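Local coordinates for ABC transporter substrate-binding protein (Rhizobium radiobacter, PDB 6TFS), which binds a compound of glutamate joined to a keto sugar and probably delivers such solutes to an ABC transporter for uptake, at residues A[128-133]-A[428-433]; A[69-74]-A[134-139]; A[203-208]-A[338-343]; A[9-14]-A[221-226]. All coordinates share one frame; numbering follows the deposited sequence.

Contact 1: residues A[128-133]-A[428-433]; sequences LTRRVP and ARTETD. With SO4 (sulfate ion), chain F.
R131 holds the backbone carbonyl of T430 in a side-on, two-nitrogen grip at the surface of this periplasmic-binding-protein fold, tying the loop after strand 123-128 to the region of helix 422-430 and the turn after it. Both NE and NH2 of R131 donate to T430 O, at 3.0 and 3.1 Å, and neither bond is straight (146° for NE), as expected when one oxygen serves two neighbouring donors. The NE bond runs in the carbonyl plane on a lone pair, while NH2 comes in tilted from that plane. A bend at chi3 of R131 (-55°) turns the guanidinium back toward the oxygen. Just before it, R131 CD lies across the methyl of T432, 3.8 Å from CG2. R130 goes another way: extended from CG to NE, it brings NH2 to 3.4 Å from R429 NH1. Both are donors, so no bond forms, and the two guanidinium planes are turned 35° apart. The charge of R429 is met elsewhere, by D393 through a salt bridge and by T397, which probably eases the approach. P133 CD rests 3.6 Å from R429 O. T432 OG1 donates to O4 of a sulfate ion, probably from the crystallisation liquor, at 2.9 Å.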
# COMPACT_ATOMS: atom_id res chain seq x y z
N LEU A 128 -2.38 25.06 -4.91
CA LEU A 128 -3.52 24.16 -5.10
C LEU A 128 -4.70 24.91 -5.74
O LEU A 128 -4.93 26.07 -5.41
CB LEU A 128 -3.96 23.55 -3.76
CG LEU A 128 -2.94 22.68 -3.00
CD1 LEU A 128 -3.46 22.35 -1.62
CD2 LEU A 128 -2.64 21.40 -3.75
N THR A 129 -5.43 24.23 -6.64
CA THR A 129 -6.63 24.74 -7.32
C THR A 129 -7.79 24.80 -6.31
O THR A 129 -8.62 25.70 -6.36
CB THR A 129 -6.99 23.81 -8.52
OG1 THR A 129 -5.86 23.70 -9.38
CG2 THR A 129 -8.18 24.32 -9.33
N ARG A 130 -7.85 23.80 -5.43
CA ARG A 130 -8.86 23.61 -4.39
C ARG A 130 -8.20 22.93 -3.19
O ARG A 130 -7.09 22.40 -3.32
CB ARG A 130 -10.01 22.73 -4.94
CG ARG A 130 -9.55 21.36 -5.43
CD ARG A 130 -10.69 20.45 -5.84
NE ARG A 130 -10.31 19.04 -5.73
CZ ARG A 130 -9.78 18.32 -6.71
NH1 ARG A 130 -9.57 18.86 -7.91
NH2 ARG A 130 -9.46 17.05 -6.51
N ARG A 131 -8.89 22.92 -2.05
CA ARG A 131 -8.41 22.32 -0.80
C ARG A 131 -8.30 20.80 -0.87
O ARG A 131 -9.11 20.15 -1.54
CB ARG A 131 -9.35 22.68 0.36
CG ARG A 131 -9.22 24.12 0.85
CD ARG A 131 -10.26 24.44 1.92
NE ARG A 131 -11.62 24.16 1.46
CZ ARG A 131 -12.48 25.08 1.01
NH1 ARG A 131 -12.14 26.36 1.00
NH2 ARG A 131 -13.69 24.72 0.60
N VAL A 132 -7.33 20.26 -0.15
CA VAL A 132 -7.13 18.82 0.01
C VAL A 132 -7.24 18.47 1.51
O VAL A 132 -6.87 19.31 2.34
CB VAL A 132 -5.81 18.27 -0.61
CG1 VAL A 132 -5.87 18.24 -2.13
CG2 VAL A 132 -4.57 19.01 -0.11
N PRO A 133 -7.73 17.26 1.88
CA PRO A 133 -7.79 16.90 3.32
C PRO A 133 -6.48 17.15 4.06
O PRO A 133 -6.51 17.68 5.16
CB PRO A 133 -8.12 15.41 3.29
CG PRO A 133 -8.86 15.23 2.01
CD PRO A 133 -8.23 16.16 1.03
N ALA A 428 -16.64 15.74 0.16
CA ALA A 428 -15.86 15.52 1.38
C ALA A 428 -14.44 16.09 1.32
O ALA A 428 -13.95 16.59 2.34
CB ALA A 428 -15.82 14.04 1.71
N ARG A 429 -13.80 16.03 0.14
CA ARG A 429 -12.44 16.52 -0.14
C ARG A 429 -12.19 17.96 0.29
O ARG A 429 -11.14 18.26 0.87
CB ARG A 429 -12.17 16.44 -1.64
CG ARG A 429 -11.27 15.33 -2.02
CD ARG A 429 -11.13 15.26 -3.52
NE ARG A 429 -11.29 13.89 -3.98
CZ ARG A 429 -11.57 13.55 -5.23
NH1 ARG A 429 -11.71 14.49 -6.16
NH2 ARG A 429 -11.73 12.28 -5.56
N THR A 430 -13.14 18.85 -0.04
CA THR A 430 -13.00 20.27 0.23
C THR A 430 -13.72 20.73 1.53
O THR A 430 -13.56 21.89 1.90
CB THR A 430 -13.41 21.10 -1.00
OG1 THR A 430 -14.78 20.84 -1.30
CG2 THR A 430 -12.53 20.80 -2.23
N GLU A 431 -14.43 19.83 2.25
CA GLU A 431 -15.09 20.17 3.52
C GLU A 431 -14.06 20.17 4.69
O GLU A 431 -13.45 19.13 4.96
CB GLU A 431 -16.27 19.20 3.79
CG GLU A 431 -17.05 19.46 5.07
CD GLU A 431 -17.67 20.84 5.18
OE1 GLU A 431 -18.68 21.09 4.48
OE2 GLU A 431 -17.14 21.67 5.95
N THR A 432 -13.87 21.32 5.37
CA THR A 432 -12.89 21.43 6.46
C THR A 432 -13.46 21.08 7.86
O THR A 432 -12.67 20.73 8.75
CB THR A 432 -12.19 22.80 6.49
OG1 THR A 432 -13.16 23.83 6.70
CG2 THR A 432 -11.35 23.06 5.24
N ASP A 433 -14.80 21.17 8.06
CA ASP A 433 -15.45 20.80 9.33
C ASP A 433 -15.28 19.28 9.60
O ASP A 433 -15.71 18.48 8.76
CB ASP A 433 -16.93 21.18 9.32
CG ASP A 433 -17.56 20.92 10.67
OD1 ASP A 433 -17.26 21.68 11.62
OD2 ASP A 433 -18.31 19.93 10.80
S SO4 F . -10.76 26.59 7.45
O1 SO4 F . -9.49 25.98 7.00
O2 SO4 F . -11.16 26.00 8.73
O3 SO4 F . -10.58 28.04 7.59
O4 SO4 F . -11.82 26.36 6.45

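Contact 2: residues A[69-74]-A[134-139]; sequences WTFKLR and SLLALL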
# COMPACT_ATOMS: atom_id res chain seq x y z
N TRP A 69 1.38 26.52 -0.27
CA TRP A 69 2.31 25.91 0.69
C TRP A 69 3.75 26.13 0.29
O TRP A 69 4.13 25.81 -0.84
CB TRP A 69 2.01 24.42 0.87
CG TRP A 69 0.67 24.15 1.49
CD1 TRP A 69 -0.55 24.24 0.88
CD2 TRP A 69 0.43 23.64 2.80
NE1 TRP A 69 -1.54 23.89 1.76
CE2 TRP A 69 -0.97 23.49 2.94
CE3 TRP A 69 1.26 23.28 3.88
CZ2 TRP A 69 -1.57 23.06 4.14
CZ3 TRP A 69 0.67 22.84 5.06
CH2 TRP A 69 -0.72 22.74 5.18
N THR A 70 4.56 26.70 1.20
CA THR A 70 5.96 27.01 0.93
C THR A 70 6.88 26.17 1.81
O THR A 70 6.76 26.19 3.03
CB THR A 70 6.20 28.53 1.04
OG1 THR A 70 5.22 29.19 0.25
CG2 THR A 70 7.59 28.94 0.58
N PHE A 71 7.81 25.46 1.18
CA PHE A 71 8.76 24.57 1.85
C PHE A 71 10.19 25.09 1.75
O PHE A 71 10.66 25.44 0.67
CB PHE A 71 8.66 23.13 1.30
CG PHE A 71 7.34 22.47 1.62
CD1 PHE A 71 6.20 22.75 0.87
CD2 PHE A 71 7.23 21.61 2.70
CE1 PHE A 71 4.97 22.20 1.23
CE2 PHE A 71 6.00 21.04 3.04
CZ PHE A 71 4.87 21.36 2.31
N LYS A 72 10.86 25.15 2.90
CA LYS A 72 12.26 25.57 2.98
C LYS A 72 13.09 24.30 3.11
O LYS A 72 12.89 23.53 4.04
CB LYS A 72 12.49 26.53 4.17
CG LYS A 72 11.98 27.95 3.92
CD LYS A 72 12.92 28.78 3.01
CE LYS A 72 12.37 30.16 2.71
NZ LYS A 72 13.28 30.94 1.83
N LEU A 73 13.97 24.07 2.13
CA LEU A 73 14.79 22.86 2.08
C LEU A 73 16.04 22.95 2.93
O LEU A 73 16.65 24.01 3.02
CB LEU A 73 15.17 22.51 0.63
CG LEU A 73 14.07 22.55 -0.46
CD1 LEU A 73 14.62 22.11 -1.79
CD2 LEU A 73 12.88 21.67 -0.09
N ARG A 74 16.45 21.80 3.52
CA ARG A 74 17.72 21.68 4.24
C ARG A 74 18.83 21.85 3.17
O ARG A 74 18.70 21.26 2.09
CB ARG A 74 17.86 20.29 4.86
CG ARG A 74 16.99 19.99 6.07
CD ARG A 74 17.32 18.61 6.62
NE ARG A 74 18.69 18.52 7.13
CZ ARG A 74 19.03 18.14 8.36
NH1 ARG A 74 18.09 17.77 9.23
NH2 ARG A 74 20.31 18.09 8.72
N SER A 134 -5.33 16.82 3.44
CA SER A 134 -4.00 17.02 4.02
C SER A 134 -2.95 17.09 2.91
O SER A 134 -2.62 16.07 2.29
CB SER A 134 -3.66 15.89 5.00
OG SER A 134 -2.32 16.01 5.46
N LEU A 135 -2.41 18.29 2.68
CA LEU A 135 -1.35 18.44 1.69
C LEU A 135 -0.06 17.75 2.16
O LEU A 135 0.62 17.13 1.33
CB LEU A 135 -1.09 19.92 1.32
CG LEU A 135 0.09 20.04 0.36
CD1 LEU A 135 -0.32 20.19 -1.08
CD2 LEU A 135 1.13 20.93 0.87
N LEU A 136 0.25 17.83 3.47
CA LEU A 136 1.43 17.18 4.05
C LEU A 136 1.45 15.67 3.81
O LEU A 136 2.51 15.13 3.54
CB LEU A 136 1.62 17.53 5.54
CG LEU A 136 1.99 19.00 5.85
CD1 LEU A 136 2.00 19.26 7.36
CD2 LEU A 136 3.32 19.42 5.21
N ALA A 137 0.26 15.02 3.81
CA ALA A 137 0.07 13.59 3.51
C ALA A 137 0.63 13.21 2.12
O ALA A 137 1.32 12.20 1.99
CB ALA A 137 -1.41 13.25 3.57
N LEU A 138 0.35 14.05 1.11
CA LEU A 138 0.78 13.89 -0.27
C LEU A 138 2.29 14.03 -0.41
O LEU A 138 2.87 13.51 -1.36
CB LEU A 138 0.08 14.96 -1.15
CG LEU A 138 -1.46 14.96 -1.18
CD1 LEU A 138 -2.00 16.18 -1.94
CD2 LEU A 138 -2.00 13.69 -1.80
N LEU A 139 2.93 14.74 0.52
CA LEU A 139 4.35 15.02 0.46
C LEU A 139 5.19 14.19 1.42
O LEU A 139 6.40 14.41 1.52
CB LEU A 139 4.59 16.52 0.66
CG LEU A 139 3.75 17.46 -0.22
CD1 LEU A 139 4.02 18.87 0.14
CD2 LEU A 139 4.03 17.23 -1.72
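The bump that fits most tightly here is the CD2 methyl of L135, pressed onto one face of the W69 indole. It lies 3.5 Å from the centroid of the five-membered ring and 22° off the normal, a CH-pi contact, and L135 CD2 comes as near as 3.3 Å to W69 CG. With chi2 at 99°, away from a staggered value, the isobutyl group of L135 appears to pay some strain for this fit. The same methyl reaches toward the end of the F71 ring, so it occupies the hollow between the two aromatics. L136 fills in beside it: its CD2 sits at the edge of F71, 3.8 Å from CE2, and its CG touches W69 CZ3. From the other end of the short helix, L139 CD1 comes obliquely to 3.4 Å from F71 CZ. Cutting W69 back to an alanine would probably leave the L135 methyl facing a gap and Q66 O without its NE1 donor. S134 OG caps the helix start, accepting from A137 N. The result is a short helix packed by leucines on the aromatic residues of an antiparallel sheet, in which strand 68-73 lies between 57-62 and 123-128.

Contact 3: residues A[203-208]-A[338-343]; sequences FLNNEA and QLPGLE. With N7T ((2~{S})-2-[[(3~{S},4~{R},5~{R})-3,4,5,6-tetrakis(oxidanyl)-2-oxidanylidene-hexyl]amino]pentanedioic acid), chain C.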
# COMPACT_ATOMS: atom_id res chain seq x y z
N PHE A 203 14.43 -12.53 -2.25
CA PHE A 203 13.13 -12.94 -2.78
C PHE A 203 12.90 -14.40 -2.46
O PHE A 203 13.49 -15.28 -3.09
CB PHE A 203 13.04 -12.64 -4.30
CG PHE A 203 13.24 -11.18 -4.61
CD1 PHE A 203 12.38 -10.21 -4.07
CD2 PHE A 203 14.29 -10.75 -5.41
CE1 PHE A 203 12.59 -8.85 -4.31
CE2 PHE A 203 14.50 -9.39 -5.66
CZ PHE A 203 13.65 -8.45 -5.09
N LEU A 204 12.10 -14.66 -1.42
CA LEU A 204 11.80 -15.99 -0.91
C LEU A 204 10.29 -16.14 -0.72
O LEU A 204 9.78 -16.19 0.41
CB LEU A 204 12.59 -16.25 0.39
CG LEU A 204 14.12 -16.38 0.26
CD1 LEU A 204 14.79 -16.31 1.62
CD2 LEU A 204 14.52 -17.69 -0.47
N ASN A 205 9.56 -16.15 -1.86
CA ASN A 205 8.10 -16.22 -1.92
C ASN A 205 7.50 -17.45 -1.18
O ASN A 205 6.55 -17.28 -0.43
CB ASN A 205 7.57 -16.12 -3.36
CG ASN A 205 6.10 -15.71 -3.40
OD1 ASN A 205 5.71 -14.64 -2.92
ND2 ASN A 205 5.25 -16.57 -3.93
N ASN A 206 8.10 -18.64 -1.36
CA ASN A 206 7.65 -19.87 -0.69
C ASN A 206 7.83 -19.74 0.83
O ASN A 206 8.95 -19.53 1.31
CB ASN A 206 8.38 -21.09 -1.26
CG ASN A 206 7.87 -22.38 -0.67
OD1 ASN A 206 8.30 -22.83 0.39
ND2 ASN A 206 6.92 -23.00 -1.34
N GLU A 207 6.70 -19.83 1.58
CA GLU A 207 6.66 -19.66 3.04
C GLU A 207 7.47 -20.69 3.81
O GLU A 207 8.17 -20.31 4.74
CB GLU A 207 5.22 -19.62 3.58
CG GLU A 207 4.48 -18.32 3.31
CD GLU A 207 3.05 -18.26 3.80
OE1 GLU A 207 2.55 -19.27 4.35
OE2 GLU A 207 2.41 -17.21 3.62
N ALA A 208 7.35 -21.98 3.45
CA ALA A 208 8.08 -23.06 4.13
C ALA A 208 9.61 -22.89 3.95
O ALA A 208 10.35 -23.05 4.92
CB ALA A 208 7.61 -24.43 3.64
N GLN A 338 -0.42 -15.13 -6.64
CA GLN A 338 0.35 -16.18 -5.97
C GLN A 338 1.16 -15.65 -4.76
O GLN A 338 1.95 -16.41 -4.17
CB GLN A 338 1.22 -16.98 -6.94
CG GLN A 338 0.40 -17.96 -7.78
CD GLN A 338 1.25 -18.77 -8.73
OE1 GLN A 338 2.13 -18.25 -9.42
NE2 GLN A 338 1.01 -20.07 -8.79
N LEU A 339 0.94 -14.38 -4.36
CA LEU A 339 1.46 -13.85 -3.08
C LEU A 339 0.78 -14.83 -2.06
O LEU A 339 -0.43 -15.03 -2.18
CB LEU A 339 0.98 -12.39 -2.84
CG LEU A 339 1.38 -11.77 -1.49
CD1 LEU A 339 2.89 -11.59 -1.39
CD2 LEU A 339 0.64 -10.45 -1.23
N PRO A 340 1.56 -15.58 -1.23
CA PRO A 340 0.94 -16.66 -0.42
C PRO A 340 -0.28 -16.29 0.42
O PRO A 340 -1.22 -17.08 0.47
CB PRO A 340 2.10 -17.17 0.44
CG PRO A 340 3.32 -16.90 -0.41
CD PRO A 340 3.03 -15.57 -1.06
N GLY A 341 -0.27 -15.11 1.04
CA GLY A 341 -1.39 -14.63 1.84
C GLY A 341 -2.65 -14.45 1.02
O GLY A 341 -3.73 -14.84 1.46
N LEU A 342 -2.52 -13.87 -0.20
CA LEU A 342 -3.65 -13.68 -1.12
C LEU A 342 -4.13 -15.03 -1.67
O LEU A 342 -5.33 -15.22 -1.86
CB LEU A 342 -3.33 -12.70 -2.26
CG LEU A 342 -3.33 -11.19 -1.91
CD1 LEU A 342 -2.74 -10.35 -3.04
CD2 LEU A 342 -4.75 -10.69 -1.54
N GLU A 343 -3.19 -15.97 -1.90
CA GLU A 343 -3.51 -17.30 -2.41
C GLU A 343 -4.35 -18.10 -1.39
O GLU A 343 -5.36 -18.69 -1.78
CB GLU A 343 -2.25 -18.06 -2.81
CG GLU A 343 -2.51 -19.46 -3.33
CD GLU A 343 -1.27 -20.08 -3.94
OE1 GLU A 343 -0.41 -20.56 -3.17
OE2 GLU A 343 -1.14 -20.05 -5.19
OAN N7T C . -3.86 -12.34 3.27
CAM N7T C . -3.85 -11.33 2.31
CAL N7T C . -2.54 -10.58 2.44
OAT N7T C . -1.47 -11.39 1.98
CAK N7T C . -2.58 -9.23 1.70
OAS N7T C . -3.47 -8.34 2.36
CAJ N7T C . -1.21 -8.59 1.59
OAR N7T C . -0.64 -8.31 2.84
CAI N7T C . -1.20 -7.24 0.90
OAQ N7T C . -2.07 -6.37 1.09
CAH N7T C . 0.03 -6.94 0.02
N N7T C . 0.19 -5.53 -0.24
CA N7T C . -0.35 -5.16 -1.54
C N7T C . 0.26 -5.93 -2.69
O N7T C . 1.49 -6.09 -2.77
CB N7T C . -0.20 -3.65 -1.72
CG N7T C . -0.97 -3.12 -2.96
CD N7T C . -1.02 -1.63 -3.09
OE1 N7T C . -1.68 -1.14 -4.03
OE2 N7T C . -0.43 -0.86 -2.29
OXT N7T C . -0.49 -6.40 -3.57
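The pyrrolidine ring of P340 wedges between two flat groups, the N205 amide and the E207 carboxylate. P340 CG and CD stand to one side of the amide plane, CD being 3.4 Å from N205 OD1. At the other end of the wedge, P340 CB lies 3.2 Å from E207 OE2 and well above the carboxylate plane rather than within it. N205 adds its backbone to the grip, its O coming to 3.3 Å from P340 CG. The amide nitrogen looks past the proline: N205 ND2 donates to Q338 O at 3.3 Å, a weak bond but a nearly straight one (166°). Having CG anti to the backbone N (chi1 -160°) carries the N205 amide across to the Q338 carbonyl. These contacts join the N-terminal ends of two helices, 207-216 and 340-353, and the residues leading into them, next to the ligand cleft of a periplasmic-binding-protein fold. N206 is the N-cap of the former, with OD1 accepting from A209 N, and L339 holds the N-cap position of the latter. E207 OE2 faces the start of helix 340-353, whose dipole would probably suit the negative charge, while OE1 accepts from N225 ND2. The far side of the turn meets the sugar-glutamate ligand. L339 CD2 packs 3.8 Å from ligand CAH, and G341 O receives a hydrogen bond from R284 NH2, an arginine that also binds the ligand through NH1. The missing side chain at G341 matters locally, because a CB there would stand about 2.0 Å from ligand OAT.

Contact 4: residues A[9-14]-A[221-226]; sequences GVASED and VEQGNQ. With N7T ((2~{S})-2-[[(3~{S},4~{R},5~{R})-3,4,5,6-tetrakis(oxidanyl)-2-oxidanylidene-hexyl]amino]pentanedioic acid), chain C; SO4 (sulfate ion), chain H.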
# COMPACT_ATOMS: atom_id res chain seq x y z
N GLY A 9 14.47 -11.72 4.18
CA GLY A 9 13.69 -12.57 3.27
C GLY A 9 12.25 -12.13 3.20
O GLY A 9 11.58 -12.01 4.23
N VAL A 10 11.76 -11.85 1.97
CA VAL A 10 10.40 -11.32 1.76
C VAL A 10 9.52 -12.25 0.90
O VAL A 10 10.04 -13.03 0.10
CB VAL A 10 10.43 -9.86 1.19
CG1 VAL A 10 11.19 -8.92 2.12
CG2 VAL A 10 10.99 -9.81 -0.24
N ALA A 11 8.18 -12.11 1.03
CA ALA A 11 7.21 -12.87 0.22
C ALA A 11 7.05 -12.15 -1.13
O ALA A 11 6.10 -11.41 -1.36
CB ALA A 11 5.87 -12.99 0.96
N SER A 12 8.05 -12.32 -2.01
CA SER A 12 8.10 -11.71 -3.33
C SER A 12 9.00 -12.52 -4.25
O SER A 12 9.92 -13.19 -3.78
CB SER A 12 8.60 -10.27 -3.23
OG SER A 12 8.64 -9.61 -4.48
N GLU A 13 8.73 -12.46 -5.56
CA GLU A 13 9.53 -13.15 -6.57
C GLU A 13 10.64 -12.28 -7.13
O GLU A 13 11.66 -12.82 -7.57
CB GLU A 13 8.66 -13.68 -7.74
CG GLU A 13 7.73 -14.84 -7.37
CD GLU A 13 8.36 -16.17 -7.00
OE1 GLU A 13 9.60 -16.32 -7.09
OE2 GLU A 13 7.60 -17.09 -6.61
N ASP A 14 10.44 -10.94 -7.14
CA ASP A 14 11.39 -10.04 -7.80
C ASP A 14 11.08 -8.56 -7.57
O ASP A 14 10.04 -8.21 -7.01
CB ASP A 14 11.31 -10.30 -9.33
CG ASP A 14 12.59 -10.07 -10.14
OD1 ASP A 14 13.58 -9.55 -9.57
OD2 ASP A 14 12.60 -10.41 -11.33
N VAL A 221 15.93 -11.27 9.31
CA VAL A 221 14.56 -10.79 9.21
C VAL A 221 13.80 -11.62 8.18
O VAL A 221 14.33 -11.94 7.11
CB VAL A 221 14.50 -9.27 8.85
CG1 VAL A 221 13.07 -8.80 8.59
CG2 VAL A 221 15.17 -8.40 9.92
N GLU A 222 12.55 -11.97 8.50
CA GLU A 222 11.68 -12.67 7.56
C GLU A 222 10.25 -12.15 7.60
O GLU A 222 9.74 -11.77 8.66
CB GLU A 222 11.73 -14.21 7.71
CG GLU A 222 10.87 -14.80 8.82
CD GLU A 222 10.36 -16.21 8.56
OE1 GLU A 222 10.24 -16.97 9.55
OE2 GLU A 222 10.09 -16.55 7.39
N GLN A 223 9.60 -12.14 6.43
CA GLN A 223 8.20 -11.80 6.35
C GLN A 223 7.43 -13.04 6.84
O GLN A 223 7.81 -14.16 6.51
CB GLN A 223 7.79 -11.45 4.91
CG GLN A 223 6.35 -10.91 4.81
CD GLN A 223 6.03 -10.28 3.48
OE1 GLN A 223 6.88 -10.10 2.61
NE2 GLN A 223 4.79 -9.92 3.29
N GLY A 224 6.40 -12.81 7.65
CA GLY A 224 5.51 -13.87 8.11
C GLY A 224 4.29 -13.97 7.24
O GLY A 224 4.29 -13.52 6.09
N ASN A 225 3.22 -14.52 7.79
CA ASN A 225 1.94 -14.64 7.09
C ASN A 225 0.80 -14.16 8.02
O ASN A 225 1.09 -13.57 9.05
CB ASN A 225 1.75 -16.07 6.57
CG ASN A 225 1.62 -17.14 7.63
OD1 ASN A 225 1.26 -16.90 8.78
ND2 ASN A 225 1.89 -18.36 7.24
N GLN A 226 -0.47 -14.43 7.69
CA GLN A 226 -1.62 -13.97 8.50
C GLN A 226 -2.15 -15.03 9.48
O GLN A 226 -3.16 -14.79 10.13
CB GLN A 226 -2.76 -13.43 7.60
CG GLN A 226 -2.37 -12.19 6.79
CD GLN A 226 -1.45 -12.49 5.62
OE1 GLN A 226 -1.68 -13.42 4.84
NE2 GLN A 226 -0.38 -11.72 5.50
OAN N7T C . -3.86 -12.34 3.27
CAM N7T C . -3.85 -11.33 2.31
CAL N7T C . -2.54 -10.58 2.44
OAT N7T C . -1.47 -11.39 1.98
CAK N7T C . -2.58 -9.23 1.70
OAS N7T C . -3.47 -8.34 2.36
CAJ N7T C . -1.21 -8.59 1.59
OAR N7T C . -0.64 -8.31 2.84
CAI N7T C . -1.20 -7.24 0.90
OAQ N7T C . -2.07 -6.37 1.09
CAH N7T C . 0.03 -6.94 0.02
N N7T C . 0.19 -5.53 -0.24
CA N7T C . -0.35 -5.16 -1.54
C N7T C . 0.26 -5.93 -2.69
O N7T C . 1.49 -6.09 -2.77
CB N7T C . -0.20 -3.65 -1.72
CG N7T C . -0.97 -3.12 -2.96
CD N7T C . -1.02 -1.63 -3.09
OE1 N7T C . -1.68 -1.14 -4.03
OE2 N7T C . -0.43 -0.86 -2.29
OXT N7T C . -0.49 -6.40 -3.57
S SO4 H . 1.97 -21.60 9.05
O1 SO4 H . 3.24 -21.10 8.51
O2 SO4 H . 2.18 -22.93 9.64
O3 SO4 H . 1.48 -20.70 10.09
O4 SO4 H . 0.98 -21.68 7.97
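G9 and E222 pair in parallel register, their CA atoms 4.7 Å apart, and this end of the contact is the tight one. G9 N donates to V221 O at 2.9 Å, and Q223 N returns a bond to G9 O at 3.0 Å. The same G9 oxygen also receives a CA-H...O contact from E222. Beyond this point the strands part, and the side chain of Q223 takes over from the backbone. Its chi1 of -173° points CG away from the main-chain nitrogen, and the extended chain then places Q223 OE1 2.9 Å from A11 N. That bond is straight at hydrogen (165°), although the donor lies above the amide's carbonyl plane rather than on a lone pair. The A11 methyl packs beside the amide, with CB 3.5 Å from Q223 OE1. A11 is the centre of an inverse gamma turn, and a leucine in place of Q223 would probably leave its N-H without this acceptor and the turn less firmly held. The looser side begins at N225 and Q226, both partly exposed and making no contact with residues 9-14. N225 ND2 gives a weak bond to O1 of a sulfate ion. Q226 OE1 lies 2.9 Å from ligand OAN. Strand 5-10, flanked by the parallel strands 198-203 and 221-223, is thus part of the mixed sheet; the residues that follow strand 221-223 run on to the ligand at Q226, in the binding cleft of a periplasmic solute-binding protein.

In the fold
The four contacts form two clusters on opposite sides of the chain's centre. Contacts 1 and 2, with centres 16 Å apart, share the run 128-139: L128 and V132 pack on L135 and L138, so the loop and short helix after strand 123-128 link the four-stranded antiparallel sheet to helix 422-430. Contacts 3 and 4 have centres 7 Å apart and are joined by a probable hydrogen bond of L204 N to V10 O, where strand 198-203 ends beside strand 5-10; both touch the ligand. Contact 2 closes before contact 3 opens along the chain, with centres 37 Å apart. Contact 4 spans the N-terminal strand and residues 221-226, bringing sequence-distant segments together beside the cleft.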